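PDB 3JTX: aminotransferase from Neisseria meningitidis Z2491, which probably transfers amino groups between amino acids and 2-oxo acids, using covalently bound pyridoxal phosphate as cofactor. Local coordinates for residues 54-59 / 279-284; 68-73 / 285-290; 11-16 / 357-362; 33-38 / 351-356; 214-219 / 302-307. One frame throughout, in Å; residues are numbered along the deposited sequence.

In the fold
From the N terminus, segment 11-16 meets 357-362 in contact 3, closing the widest loop and tying helix 13-20, near the N terminus, to the loop after strand 354-355. Within that loop contact 4 closes a slightly shorter one, laying strand 33-34 beside strand 351-352; the two contacts touch through Leu359 and Leu354. Contacts 1, 2 and 5 all fall within both loops. Contacts 1 and 2 cross, since 54-59 and 68-73 meet successive parts of helix 280-291, and they share the Glu70-Arg284 salt bridge. Contact 5 crosses both, joining the loop before helix 223-229 to helix 294-314, which follows helix 280-291 in the chain.

Contact 1 (54-59 / 279-284); sequences ASLHEL and SIPVQR
The start of helix 280-291 packs here on the 3-10 turn that follows helix 46-54, close to the second subunit of this class I and II aminotransferase, whose Thr44 and Thr53 pack on Leu59 and Leu56. Glu58 and Arg284 cross at about a right angle and join in a side-on salt bridge. Arg284 NE donates to Glu58 OE1 (2.9 Å) and Arg284 NH2 to Glu58 OE2 (3.0 Å), each on a syn lone pair, with the two flat groups only 16° apart. Beside it, Pro281 offers its ring as a compact apolar wedge: its CG lies 3.7 Å from Leu59 CD2. Small Ser55 touches the aliphatic part of Arg284, its OG 3.5 Å from Arg284 CB, while that hydroxyl hydrogen-bonds to Ala51 O and Leu52 O of helix 46-54. A water links Glu58 O to Ile280 N, a peptide NH of the helix's first turn. With Arg284 NE and NH2 bonded to Glu58 and NH1 paired to Glu70, the guanidinium is fixed in rotation and its charge balanced.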
# COMPACT_ATOMS: atom_id res chain seq x y z
N ALA A 54 -13.41 8.18 17.40
CA ALA A 54 -13.68 9.61 17.57
C ALA A 54 -13.46 10.41 16.29
O ALA A 54 -14.03 11.48 16.13
CB ALA A 54 -12.83 10.17 18.69
N SER A 55 -12.67 9.88 15.36
CA SER A 55 -12.27 10.65 14.19
C SER A 55 -12.86 10.13 12.88
O SER A 55 -12.47 10.56 11.81
CB SER A 55 -10.75 10.67 14.11
OG SER A 55 -10.24 9.36 14.02
N LEU A 56 -13.82 9.22 12.96
CA LEU A 56 -14.30 8.51 11.74
C LEU A 56 -14.98 9.43 10.71
O LEU A 56 -15.01 9.09 9.52
CB LEU A 56 -15.22 7.33 12.10
CG LEU A 56 -14.49 6.09 12.61
CD1 LEU A 56 -15.50 5.04 13.05
CD2 LEU A 56 -13.55 5.51 11.56
N HIS A 57 -15.49 10.59 11.14
CA HIS A 57 -16.02 11.58 10.20
C HIS A 57 -14.97 12.00 9.16
O HIS A 57 -15.31 12.40 8.04
CB HIS A 57 -16.60 12.79 10.94
CG HIS A 57 -15.62 13.51 11.81
ND1 HIS A 57 -15.20 13.02 13.03
CD2 HIS A 57 -15.00 14.71 11.65
CE1 HIS A 57 -14.34 13.87 13.57
NE2 HIS A 57 -14.22 14.91 12.76
N GLU A 58 -13.69 11.90 9.52
CA GLU A 58 -12.59 12.25 8.64
C GLU A 58 -12.29 11.24 7.50
O GLU A 58 -11.40 11.49 6.68
CB GLU A 58 -11.33 12.53 9.46
CG GLU A 58 -11.48 13.76 10.35
CD GLU A 58 -10.21 14.09 11.11
OE1 GLU A 58 -9.96 13.44 12.15
OE2 GLU A 58 -9.47 15.01 10.68
N LEU A 59 -13.02 10.14 7.44
CA LEU A 59 -13.02 9.27 6.25
C LEU A 59 -13.49 10.00 4.99
O LEU A 59 -13.21 9.54 3.89
CB LEU A 59 -13.90 8.02 6.45
CG LEU A 59 -13.46 6.98 7.48
CD1 LEU A 59 -14.53 5.88 7.59
CD2 LEU A 59 -12.07 6.37 7.17
N SER A 279 -5.13 6.71 5.81
CA SER A 279 -6.45 7.13 6.32
C SER A 279 -6.33 8.08 7.52
O SER A 279 -5.65 7.77 8.49
CB SER A 279 -7.20 5.86 6.75
OG SER A 279 -8.45 6.16 7.31
N ILE A 280 -7.01 9.22 7.49
CA ILE A 280 -6.85 10.17 8.59
C ILE A 280 -7.25 9.55 9.95
O ILE A 280 -6.50 9.69 10.92
CB ILE A 280 -7.53 11.53 8.31
CG1 ILE A 280 -6.79 12.23 7.15
CG2 ILE A 280 -7.44 12.42 9.55
CD1 ILE A 280 -7.48 13.44 6.56
N PRO A 281 -8.39 8.85 10.02
CA PRO A 281 -8.68 8.16 11.30
C PRO A 281 -7.60 7.19 11.77
O PRO A 281 -7.37 7.07 12.98
CB PRO A 281 -10.00 7.44 11.02
CG PRO A 281 -10.68 8.32 10.00
CD PRO A 281 -9.54 8.78 9.10
N VAL A 282 -6.91 6.52 10.84
CA VAL A 282 -5.76 5.68 11.22
C VAL A 282 -4.58 6.53 11.72
O VAL A 282 -3.89 6.15 12.68
CB VAL A 282 -5.34 4.77 10.06
CG1 VAL A 282 -4.08 4.00 10.42
CG2 VAL A 282 -6.50 3.80 9.73
N GLN A 283 -4.37 7.70 11.10
CA GLN A 283 -3.39 8.65 11.60
C GLN A 283 -3.71 9.11 13.03
O GLN A 283 -2.81 9.21 13.87
CB GLN A 283 -3.28 9.87 10.69
CG GLN A 283 -2.74 9.58 9.28
CD GLN A 283 -2.37 10.87 8.56
OE1 GLN A 283 -1.61 11.69 9.10
NE2 GLN A 283 -2.87 11.04 7.33
N ARG A 284 -4.98 9.38 13.30
CA ARG A 284 -5.40 9.81 14.63
C ARG A 284 -5.17 8.71 15.69
O ARG A 284 -4.68 8.97 16.79
CB ARG A 284 -6.87 10.23 14.63
CG ARG A 284 -7.21 11.36 13.66
CD ARG A 284 -6.91 12.72 14.21
NE ARG A 284 -7.25 13.74 13.22
CZ ARG A 284 -6.61 14.89 13.08
NH1 ARG A 284 -5.58 15.22 13.86
NH2 ARG A 284 -7.00 15.73 12.13
O HOH W 1 -9.13 10.20 5.64

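Contact 2 (68-73 / 285-290); sequences LPELRQ and ASIAAW
Leu71 and Ile287 form the close-packed centre where helix 69-82 runs beside helix 280-291. The Ile287 CG1 branch reaches the other backbone, with CG1 3.6 Å from Leu71 CA and its terminal CD1 3.7 Å from Leu71 N. Leucine answers with a branch of its own: CG stands anti to the backbone N (chi1 172°), and from it CD1 extends to 3.9 Å from Ile287 CG1. The same methyl lies 4.0 Å from Ser286 CB. A small serine leaves room for it, and the Ser286 hydroxyl is engaged by Val282 O of its own helix and by Ser254. Farther along, the approach slackens, for Leu71 CD1 comes no nearer to Trp290 than 4.4 Å, at CD1 of the indole, whose ring also meets Phe256 edge-to-face.

Glu70 lies at the more open border of the contact. Its CG methylene rests on the isoleucine tip, 3.6 Å from Ile287 CD1, while the carboxylate turns away and pairs with Arg284 one turn earlier on the opposing helix. Glutamate thus lends an apolar stem to the packing and keeps its charge for the border. No hydrogen bond joins the two segments. The axes of the short segments 69-73 and 285-290 come within 9.3 Å and are inclined at 24°, in the same N-to-C sense: this is the side-by-side packing of two nearly parallel helices, held by interlocking aliphatic side chains.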
# COMPACT_ATOMS: atom_id res chain seq x y z
N LEU A 68 -0.28 13.88 8.31
CA LEU A 68 -0.55 15.11 9.05
C LEU A 68 0.70 15.58 9.78
O LEU A 68 1.44 14.76 10.33
CB LEU A 68 -1.66 14.86 10.07
CG LEU A 68 -3.06 14.64 9.52
CD1 LEU A 68 -4.00 14.18 10.65
CD2 LEU A 68 -3.59 15.90 8.82
N PRO A 69 0.92 16.90 9.83
CA PRO A 69 2.02 17.37 10.65
C PRO A 69 2.02 16.77 12.06
O PRO A 69 3.07 16.41 12.58
CB PRO A 69 1.79 18.88 10.72
CG PRO A 69 1.05 19.22 9.48
CD PRO A 69 0.22 18.01 9.14
N GLU A 70 0.85 16.68 12.68
CA GLU A 70 0.76 16.19 14.05
C GLU A 70 1.10 14.69 14.19
O GLU A 70 1.57 14.27 15.23
CB GLU A 70 -0.59 16.55 14.72
CG GLU A 70 -1.85 16.08 13.99
CD GLU A 70 -2.45 17.13 13.05
OE1 GLU A 70 -1.70 17.79 12.29
OE2 GLU A 70 -3.69 17.31 13.08
N LEU A 71 0.90 13.89 13.14
CA LEU A 71 1.39 12.50 13.20
C LEU A 71 2.92 12.45 13.10
O LEU A 71 3.56 11.72 13.86
CB LEU A 71 0.76 11.62 12.11
CG LEU A 71 1.34 10.20 11.95
CD1 LEU A 71 1.25 9.44 13.28
CD2 LEU A 71 0.63 9.46 10.81
N ARG A 72 3.52 13.19 12.17
CA ARG A 72 4.98 13.17 12.06
C ARG A 72 5.62 13.70 13.36
O ARG A 72 6.67 13.20 13.80
CB ARG A 72 5.45 13.92 10.81
CG ARG A 72 5.21 13.11 9.53
CD ARG A 72 5.64 13.81 8.26
NE ARG A 72 4.56 14.67 7.78
CZ ARG A 72 4.53 16.00 7.88
NH1 ARG A 72 5.52 16.66 8.42
NH2 ARG A 72 3.50 16.65 7.40
N GLN A 73 4.97 14.67 13.99
CA GLN A 73 5.47 15.23 15.25
C GLN A 73 5.33 14.25 16.41
O GLN A 73 6.21 14.20 17.29
CB GLN A 73 4.80 16.58 15.56
CG GLN A 73 5.43 17.32 16.72
CD GLN A 73 6.90 17.65 16.47
OE1 GLN A 73 7.25 18.15 15.41
NE2 GLN A 73 7.75 17.38 17.46
N ALA A 285 -5.56 7.49 15.35
CA ALA A 285 -5.36 6.33 16.21
C ALA A 285 -3.86 6.13 16.46
O ALA A 285 -3.45 5.76 17.57
CB ALA A 285 -5.97 5.08 15.55
N SER A 286 -3.05 6.40 15.44
CA SER A 286 -1.60 6.23 15.53
C SER A 286 -0.94 7.28 16.42
O SER A 286 -0.06 6.96 17.21
CB SER A 286 -0.97 6.25 14.13
OG SER A 286 -1.55 5.22 13.31
N ILE A 287 -1.39 8.53 16.30
CA ILE A 287 -0.95 9.59 17.23
C ILE A 287 -1.22 9.17 18.68
O ILE A 287 -0.32 9.22 19.54
CB ILE A 287 -1.65 10.94 16.93
CG1 ILE A 287 -1.14 11.53 15.61
CG2 ILE A 287 -1.40 11.95 18.06
CD1 ILE A 287 -2.05 12.64 15.02
N ALA A 288 -2.44 8.70 18.93
CA ALA A 288 -2.82 8.20 20.26
C ALA A 288 -1.89 7.08 20.72
O ALA A 288 -1.50 7.04 21.90
CB ALA A 288 -4.27 7.72 20.27
N ALA A 289 -1.54 6.18 19.81
CA ALA A 289 -0.65 5.06 20.10
C ALA A 289 0.78 5.49 20.43
O ALA A 289 1.32 5.09 21.45
CB ALA A 289 -0.63 4.06 18.91
N TRP A 290 1.39 6.29 19.57
CA TRP A 290 2.75 6.76 19.81
C TRP A 290 2.85 7.65 21.04
O TRP A 290 3.88 7.63 21.72
CB TRP A 290 3.34 7.47 18.58
CG TRP A 290 3.60 6.58 17.38
CD1 TRP A 290 2.96 6.62 16.18
CD2 TRP A 290 4.55 5.50 17.29
NE1 TRP A 290 3.45 5.65 15.35
CE2 TRP A 290 4.43 4.95 16.00
CE3 TRP A 290 5.48 4.95 18.17
CZ2 TRP A 290 5.20 3.87 15.57
CZ3 TRP A 290 6.26 3.88 17.73
CH2 TRP A 290 6.12 3.36 16.43

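Contact 3 (11-16 / 357-362); sequences PYPFAR and RFLARD
Pro13 and Leu359 supply the purely apolar part of this contact, their side chains crossing at about a right angle. The methyl Leu359 CD2 sits 3.7 Å from Pro13 CG and nearly as close to CB, so the proline ring gives the leucine a rigid apolar surface at the start of helix 13-20. Packing over flat groups comes next. Arg16 runs at a slant across Phe358: its CB is over one face of the ring, toward the rim, 4.1 Å from Phe358 CD2, and Phe358 CB in turn lies over a face of the guanidinium. The two planes are inclined by 35°. A long, partly aliphatic arginine suits this partly exposed place, as its stem can pack on an aromatic ring while its charged end reaches water.

The contact joins the N-terminal arm of this aminotransferase to the loop between strands 354-355 and 372-376. Near it, the backbone N of Phe14 bonds a buffer molecule, MES, probably from the crystallisation medium, and Tyr12 packs on Thr272 of the second subunit.

A water also joins the two sides: it accepts from Arg16 NH2 at 3.2 Å and donates to Ala360 O at 3.1 Å, bridging the side chain to the loop backbone.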
# COMPACT_ATOMS: atom_id res chain seq x y z
N PRO A 11 6.22 -16.67 1.02
CA PRO A 11 6.20 -15.49 1.91
C PRO A 11 5.97 -15.80 3.39
O PRO A 11 6.26 -14.96 4.22
CB PRO A 11 5.03 -14.65 1.36
CG PRO A 11 4.13 -15.65 0.70
CD PRO A 11 5.06 -16.68 0.10
N TYR A 12 5.44 -17.00 3.69
CA TYR A 12 5.06 -17.36 5.07
C TYR A 12 5.65 -18.71 5.49
O TYR A 12 5.02 -19.77 5.30
CB TYR A 12 3.54 -17.39 5.23
CG TYR A 12 2.78 -16.13 4.83
CD1 TYR A 12 3.27 -14.84 5.09
CD2 TYR A 12 1.55 -16.25 4.20
CE1 TYR A 12 2.55 -13.71 4.70
CE2 TYR A 12 0.82 -15.14 3.83
CZ TYR A 12 1.30 -13.88 4.08
OH TYR A 12 0.51 -12.82 3.68
N PRO A 13 6.86 -18.69 6.08
CA PRO A 13 7.51 -19.92 6.54
C PRO A 13 6.59 -20.79 7.41
O PRO A 13 6.57 -22.01 7.22
CB PRO A 13 8.70 -19.42 7.36
CG PRO A 13 9.01 -18.05 6.80
CD PRO A 13 7.68 -17.49 6.36
N PHE A 14 5.82 -20.16 8.32
CA PHE A 14 4.95 -20.90 9.27
C PHE A 14 4.10 -21.94 8.55
O PHE A 14 3.82 -23.01 9.10
CB PHE A 14 4.05 -19.97 10.10
CG PHE A 14 2.66 -19.77 9.51
CD1 PHE A 14 1.65 -20.72 9.72
CD2 PHE A 14 2.37 -18.65 8.73
CE1 PHE A 14 0.38 -20.54 9.17
CE2 PHE A 14 1.09 -18.46 8.18
CZ PHE A 14 0.10 -19.41 8.40
N ALA A 15 3.69 -21.63 7.32
CA ALA A 15 2.91 -22.58 6.52
C ALA A 15 3.69 -23.83 6.16
O ALA A 15 3.10 -24.90 6.02
CB ALA A 15 2.36 -21.91 5.24
N ARG A 16 5.00 -23.73 6.04
CA ARG A 16 5.83 -24.88 5.60
C ARG A 16 5.95 -25.99 6.64
O ARG A 16 6.34 -27.11 6.32
CB ARG A 16 7.22 -24.43 5.20
CG ARG A 16 7.23 -23.64 3.91
CD ARG A 16 8.60 -23.68 3.30
NE ARG A 16 9.49 -22.66 3.87
CZ ARG A 16 10.81 -22.66 3.74
NH1 ARG A 16 11.44 -23.64 3.08
NH2 ARG A 16 11.52 -21.68 4.29
N ARG A 357 15.75 -24.01 9.81
CA ARG A 357 16.14 -24.10 8.39
C ARG A 357 15.12 -23.41 7.48
O ARG A 357 15.47 -22.93 6.39
CB ARG A 357 16.36 -25.57 7.98
CG ARG A 357 15.09 -26.40 7.86
CD ARG A 357 15.41 -27.88 7.68
NE ARG A 357 16.11 -28.40 8.85
CZ ARG A 357 16.66 -29.61 8.92
NH1 ARG A 357 16.61 -30.45 7.89
NH2 ARG A 357 17.27 -29.99 10.03
N PHE A 358 13.88 -23.30 7.94
CA PHE A 358 12.84 -22.64 7.15
C PHE A 358 12.96 -21.13 7.08
O PHE A 358 12.26 -20.49 6.26
CB PHE A 358 11.44 -23.04 7.66
CG PHE A 358 11.08 -24.51 7.47
CD1 PHE A 358 11.79 -25.34 6.61
CD2 PHE A 358 10.00 -25.05 8.15
CE1 PHE A 358 11.43 -26.69 6.44
CE2 PHE A 358 9.64 -26.40 7.99
CZ PHE A 358 10.35 -27.21 7.14
N LEU A 359 13.80 -20.54 7.93
CA LEU A 359 14.01 -19.08 7.97
C LEU A 359 15.34 -18.66 7.34
O LEU A 359 15.74 -17.49 7.42
CB LEU A 359 13.98 -18.58 9.43
CG LEU A 359 12.68 -18.84 10.20
CD1 LEU A 359 12.80 -18.38 11.66
CD2 LEU A 359 11.56 -18.10 9.50
N ALA A 360 16.04 -19.63 6.73
CA ALA A 360 17.39 -19.39 6.25
C ALA A 360 17.63 -20.00 4.87
O ALA A 360 16.92 -20.92 4.44
CB ALA A 360 18.38 -19.97 7.24
N ARG A 361 18.63 -19.45 4.19
CA ARG A 361 19.18 -20.06 2.99
C ARG A 361 20.56 -20.69 3.25
O ARG A 361 21.33 -20.23 4.08
CB ARG A 361 19.30 -19.05 1.85
CG ARG A 361 19.28 -19.77 0.52
CD ARG A 361 19.47 -18.91 -0.62
NE ARG A 361 18.29 -18.13 -0.99
CZ ARG A 361 18.28 -17.33 -2.05
NH1 ARG A 361 19.37 -17.24 -2.81
NH2 ARG A 361 17.21 -16.61 -2.35
N ASP A 362 20.81 -21.77 2.54
CA ASP A 362 22.13 -22.42 2.55
C ASP A 362 23.24 -21.57 1.88
O ASP A 362 23.03 -20.88 0.88
CB ASP A 362 22.06 -23.82 1.92
CG ASP A 362 22.64 -24.89 2.83
OD1 ASP A 362 23.83 -24.80 3.20
OD2 ASP A 362 21.89 -25.82 3.17
O HOH W 2 14.47 -22.51 3.32

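Contact 4 (33-38 / 351-356)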
# COMPACT_ATOMS: atom_id res chain seq x y z
N VAL A 33 -0.60 -26.22 20.14
CA VAL A 33 0.02 -25.07 20.81
C VAL A 33 0.86 -24.30 19.77
O VAL A 33 1.96 -24.75 19.39
CB VAL A 33 0.90 -25.50 22.00
CG1 VAL A 33 1.39 -24.29 22.78
CG2 VAL A 33 0.14 -26.45 22.96
N PRO A 34 0.34 -23.17 19.29
CA PRO A 34 0.99 -22.50 18.16
C PRO A 34 2.13 -21.60 18.61
O PRO A 34 1.91 -20.44 18.96
CB PRO A 34 -0.14 -21.69 17.54
CG PRO A 34 -0.99 -21.31 18.71
CD PRO A 34 -0.96 -22.55 19.61
N LEU A 35 3.35 -22.14 18.64
CA LEU A 35 4.53 -21.33 18.98
C LEU A 35 5.37 -21.03 17.75
O LEU A 35 6.47 -20.45 17.85
CB LEU A 35 5.38 -22.02 20.04
CG LEU A 35 4.67 -22.53 21.30
CD1 LEU A 35 5.66 -23.23 22.19
CD2 LEU A 35 3.95 -21.41 22.08
N HIS A 36 4.84 -21.38 16.58
CA HIS A 36 5.56 -21.29 15.32
C HIS A 36 5.35 -19.99 14.54
O HIS A 36 6.08 -19.74 13.58
CB HIS A 36 5.20 -22.48 14.41
CG HIS A 36 3.74 -22.54 14.04
ND1 HIS A 36 2.73 -22.40 14.97
CD2 HIS A 36 3.13 -22.76 12.85
CE1 HIS A 36 1.56 -22.51 14.36
NE2 HIS A 36 1.78 -22.74 13.07
N ILE A 37 4.36 -19.18 14.91
CA ILE A 37 3.96 -18.02 14.09
C ILE A 37 4.51 -16.71 14.68
O ILE A 37 4.49 -16.52 15.87
CB ILE A 37 2.41 -17.91 13.93
CG1 ILE A 37 1.85 -19.19 13.30
CG2 ILE A 37 2.04 -16.71 13.00
CD1 ILE A 37 0.30 -19.26 13.25
N GLY A 38 5.02 -15.83 13.84
CA GLY A 38 5.69 -14.62 14.33
C GLY A 38 4.77 -13.41 14.36
O GLY A 38 5.03 -12.41 13.70
N ILE A 351 2.62 -29.63 20.04
CA ILE A 351 3.29 -28.33 20.13
C ILE A 351 3.91 -27.99 18.78
O ILE A 351 4.66 -28.79 18.21
CB ILE A 351 4.38 -28.29 21.24
CG1 ILE A 351 3.77 -28.48 22.64
CG2 ILE A 351 5.16 -26.95 21.16
CD1 ILE A 351 4.82 -28.80 23.75
N GLN A 352 3.62 -26.79 18.28
CA GLN A 352 4.12 -26.30 17.01
C GLN A 352 5.28 -25.29 17.20
O GLN A 352 5.08 -24.17 17.71
CB GLN A 352 2.98 -25.65 16.22
CG GLN A 352 1.79 -26.56 15.91
CD GLN A 352 0.58 -25.80 15.37
OE1 GLN A 352 -0.08 -25.05 16.09
NE2 GLN A 352 0.30 -25.97 14.09
N VAL A 353 6.48 -25.70 16.80
CA VAL A 353 7.64 -24.79 16.71
C VAL A 353 8.16 -24.78 15.28
O VAL A 353 7.86 -25.67 14.50
CB VAL A 353 8.77 -25.17 17.70
CG1 VAL A 353 8.24 -25.21 19.13
CG2 VAL A 353 9.44 -26.51 17.32
N LEU A 354 8.93 -23.76 14.93
CA LEU A 354 9.38 -23.58 13.53
C LEU A 354 10.83 -24.05 13.33
O LEU A 354 11.76 -23.46 13.91
CB LEU A 354 9.28 -22.10 13.14
CG LEU A 354 9.36 -21.81 11.63
CD1 LEU A 354 8.20 -22.47 10.88
CD2 LEU A 354 9.36 -20.31 11.37
N PRO A 355 11.04 -25.11 12.51
CA PRO A 355 12.40 -25.49 12.16
C PRO A 355 13.19 -24.30 11.61
O PRO A 355 12.74 -23.61 10.69
CB PRO A 355 12.19 -26.58 11.09
CG PRO A 355 10.90 -27.19 11.48
CD PRO A 355 10.07 -26.03 11.90
N GLY A 356 14.35 -24.04 12.21
CA GLY A 356 15.14 -22.86 11.85
C GLY A 356 15.56 -22.84 10.40
O GLY A 356 15.72 -21.77 9.80
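His36 has CG between its backbone N and carbonyl carbon (chi1 61°), while Gln352 has CG anti to its carbonyl carbon (chi1 -59°), and the two side chains lie next to each other. They sit at the end of a small parallel pairing, 33-34 with 351-352, which joins an N-terminal strand to a C-terminal one, consistent with the small domain of such enzymes being built from both chain ends. Gln352 N donates to Val33 O (2.9 Å, 164°), and Leu35 N to Gln352 O (2.8 Å), the pattern of parallel strands. Val33 and Ile351 share a sheet face, beta-branched residues suited to extended backbone, and Ile351 CG2 meets Leu35 CD1 at 3.9 Å. On the other face, glutamine gives the imidazole a methylene stem and a flat amide. Gln352 CB makes a CH-pi contact 3.9 Å from the His36 ring centroid, and Ile37 CG1 sits over the opposite face. His36 ND1, buried without a partner in the model, lies 3.5 Å from Gln352 CB.

Contact 5 (214-219 / 302-307)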
# COMPACT_ATOMS: atom_id res chain seq x y z
N TYR A 214 11.30 -5.96 25.18
CA TYR A 214 12.58 -6.14 25.87
C TYR A 214 12.36 -6.37 27.36
O TYR A 214 11.24 -6.28 27.86
CB TYR A 214 13.51 -4.93 25.65
CG TYR A 214 12.98 -3.58 26.15
CD1 TYR A 214 13.08 -3.21 27.48
CD2 TYR A 214 12.39 -2.68 25.27
CE1 TYR A 214 12.60 -1.98 27.94
CE2 TYR A 214 11.90 -1.45 25.71
CZ TYR A 214 12.01 -1.10 27.05
OH TYR A 214 11.55 0.12 27.52
N PHE A 215 13.45 -6.66 28.07
CA PHE A 215 13.40 -7.12 29.45
C PHE A 215 14.16 -6.20 30.40
O PHE A 215 15.09 -5.50 30.00
CB PHE A 215 13.97 -8.54 29.52
CG PHE A 215 13.48 -9.41 28.40
CD1 PHE A 215 12.14 -9.76 28.33
CD2 PHE A 215 14.33 -9.81 27.38
CE1 PHE A 215 11.65 -10.52 27.27
CE2 PHE A 215 13.85 -10.57 26.32
CZ PHE A 215 12.51 -10.92 26.26
N ASP A 216 13.71 -6.19 31.65
CA ASP A 216 14.50 -5.68 32.78
C ASP A 216 15.12 -4.30 32.53
O ASP A 216 16.26 -4.05 32.93
CB ASP A 216 15.61 -6.70 33.11
CG ASP A 216 15.06 -8.04 33.64
OD1 ASP A 216 14.32 -8.00 34.65
OD2 ASP A 216 15.39 -9.12 33.09
N GLY A 217 14.39 -3.41 31.87
CA GLY A 217 14.89 -2.05 31.62
C GLY A 217 16.01 -1.89 30.58
O GLY A 217 16.54 -0.79 30.41
N ASN A 218 16.36 -2.97 29.88
CA ASN A 218 17.47 -2.95 28.93
C ASN A 218 16.96 -2.67 27.52
O ASN A 218 16.73 -3.60 26.73
CB ASN A 218 18.24 -4.27 28.97
CG ASN A 218 18.97 -4.48 30.28
OD1 ASN A 218 19.49 -3.54 30.87
ND2 ASN A 218 19.03 -5.72 30.73
N LYS A 219 16.78 -1.38 27.22
CA LYS A 219 16.19 -0.92 25.96
C LYS A 219 17.14 -1.15 24.79
O LYS A 219 18.31 -0.78 24.87
CB LYS A 219 15.85 0.58 26.06
CG LYS A 219 14.99 0.95 27.24
CD LYS A 219 14.28 2.27 27.10
CE LYS A 219 15.21 3.44 26.91
NZ LYS A 219 14.54 4.73 27.27
N LEU A 302 3.67 -8.36 30.12
CA LEU A 302 3.15 -9.69 29.76
C LEU A 302 4.27 -10.58 29.23
O LEU A 302 4.39 -11.74 29.63
CB LEU A 302 2.03 -9.62 28.72
CG LEU A 302 0.67 -9.01 29.11
CD1 LEU A 302 -0.21 -8.87 27.87
CD2 LEU A 302 -0.04 -9.81 30.21
N TYR A 303 5.11 -10.05 28.33
CA TYR A 303 6.18 -10.86 27.75
C TYR A 303 7.28 -11.18 28.77
O TYR A 303 7.79 -12.30 28.80
CB TYR A 303 6.79 -10.17 26.53
CG TYR A 303 5.88 -10.10 25.32
CD1 TYR A 303 5.49 -11.26 24.64
CD2 TYR A 303 5.44 -8.88 24.83
CE1 TYR A 303 4.67 -11.20 23.51
CE2 TYR A 303 4.63 -8.80 23.70
CZ TYR A 303 4.25 -9.96 23.04
OH TYR A 303 3.45 -9.90 21.91
N GLN A 304 7.66 -10.19 29.58
CA GLN A 304 8.61 -10.37 30.68
C GLN A 304 8.21 -11.55 31.58
O GLN A 304 9.06 -12.39 31.92
CB GLN A 304 8.69 -9.08 31.50
CG GLN A 304 9.47 -9.16 32.81
CD GLN A 304 10.96 -8.86 32.69
OE1 GLN A 304 11.37 -7.92 31.99
NE2 GLN A 304 11.77 -9.63 33.39
N GLU A 305 6.94 -11.61 31.97
CA GLU A 305 6.45 -12.66 32.86
C GLU A 305 6.65 -14.02 32.19
O GLU A 305 7.16 -14.95 32.79
CB GLU A 305 4.98 -12.42 33.18
CG GLU A 305 4.35 -13.44 34.11
CD GLU A 305 2.85 -13.24 34.33
OE1 GLU A 305 2.21 -12.47 33.56
OE2 GLU A 305 2.31 -13.88 35.25
N LYS A 306 6.29 -14.12 30.91
CA LYS A 306 6.45 -15.37 30.19
C LYS A 306 7.91 -15.85 30.17
O LYS A 306 8.18 -17.01 30.48
CB LYS A 306 5.95 -15.24 28.74
CG LYS A 306 4.46 -14.94 28.62
CD LYS A 306 4.04 -14.82 27.16
CE LYS A 306 2.89 -13.84 26.96
NZ LYS A 306 2.46 -13.82 25.52
N PHE A 307 8.83 -14.96 29.79
CA PHE A 307 10.25 -15.32 29.68
C PHE A 307 10.85 -15.65 31.05
O PHE A 307 11.65 -16.58 31.15
CB PHE A 307 11.05 -14.19 29.03
CG PHE A 307 11.03 -14.23 27.53
CD1 PHE A 307 11.98 -14.95 26.83
CD2 PHE A 307 10.08 -13.54 26.82
CE1 PHE A 307 11.98 -14.99 25.45
CE2 PHE A 307 10.06 -13.56 25.44
CZ PHE A 307 11.02 -14.29 24.75
O HOH W 3 10.31 -5.96 30.52
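Phe215 sets the edge of its ring over the face of Phe307 in an edge-to-face pair, centroids 4.7 Å apart and planes inclined at 55°. Its leading atoms are CZ, which stands over the centre of the Phe307 ring, and CE1, which comes within 3.4 Å of Phe307 CD2. The arrangement docks a type I' beta turn, Phe215 to Asn218, against helix 294-314 in the class I and II aminotransferase fold. Gly217, with positive phi, suits the third position of such a turn, and Asn218 N closes it on Phe215 O. Flat, apolar phenylalanines suit the buried side, where Leu322 and Pro323 of a nearby loop also touch the pair.

On the more exposed side Gln304 uses both ends of its amide. Its CG is anti to the backbone N (chi1 171°), and the chain then bends at chi2, with the amide ending beside the turn. OE1 takes the hydrogen of Asp216 N (2.9 Å, 157°) in the carbonyl plane, on a lone pair. NE2 bonds Glu308 OE2, one turn on in its own helix, and, more weakly, Asp216 OD1. Glutamine fits here because one amide group carries an acceptor and a donor side by side. A water bridges the two segments, donating to Gln304 OE1 at 2.7 Å and to Tyr214 O at 2.8 Å.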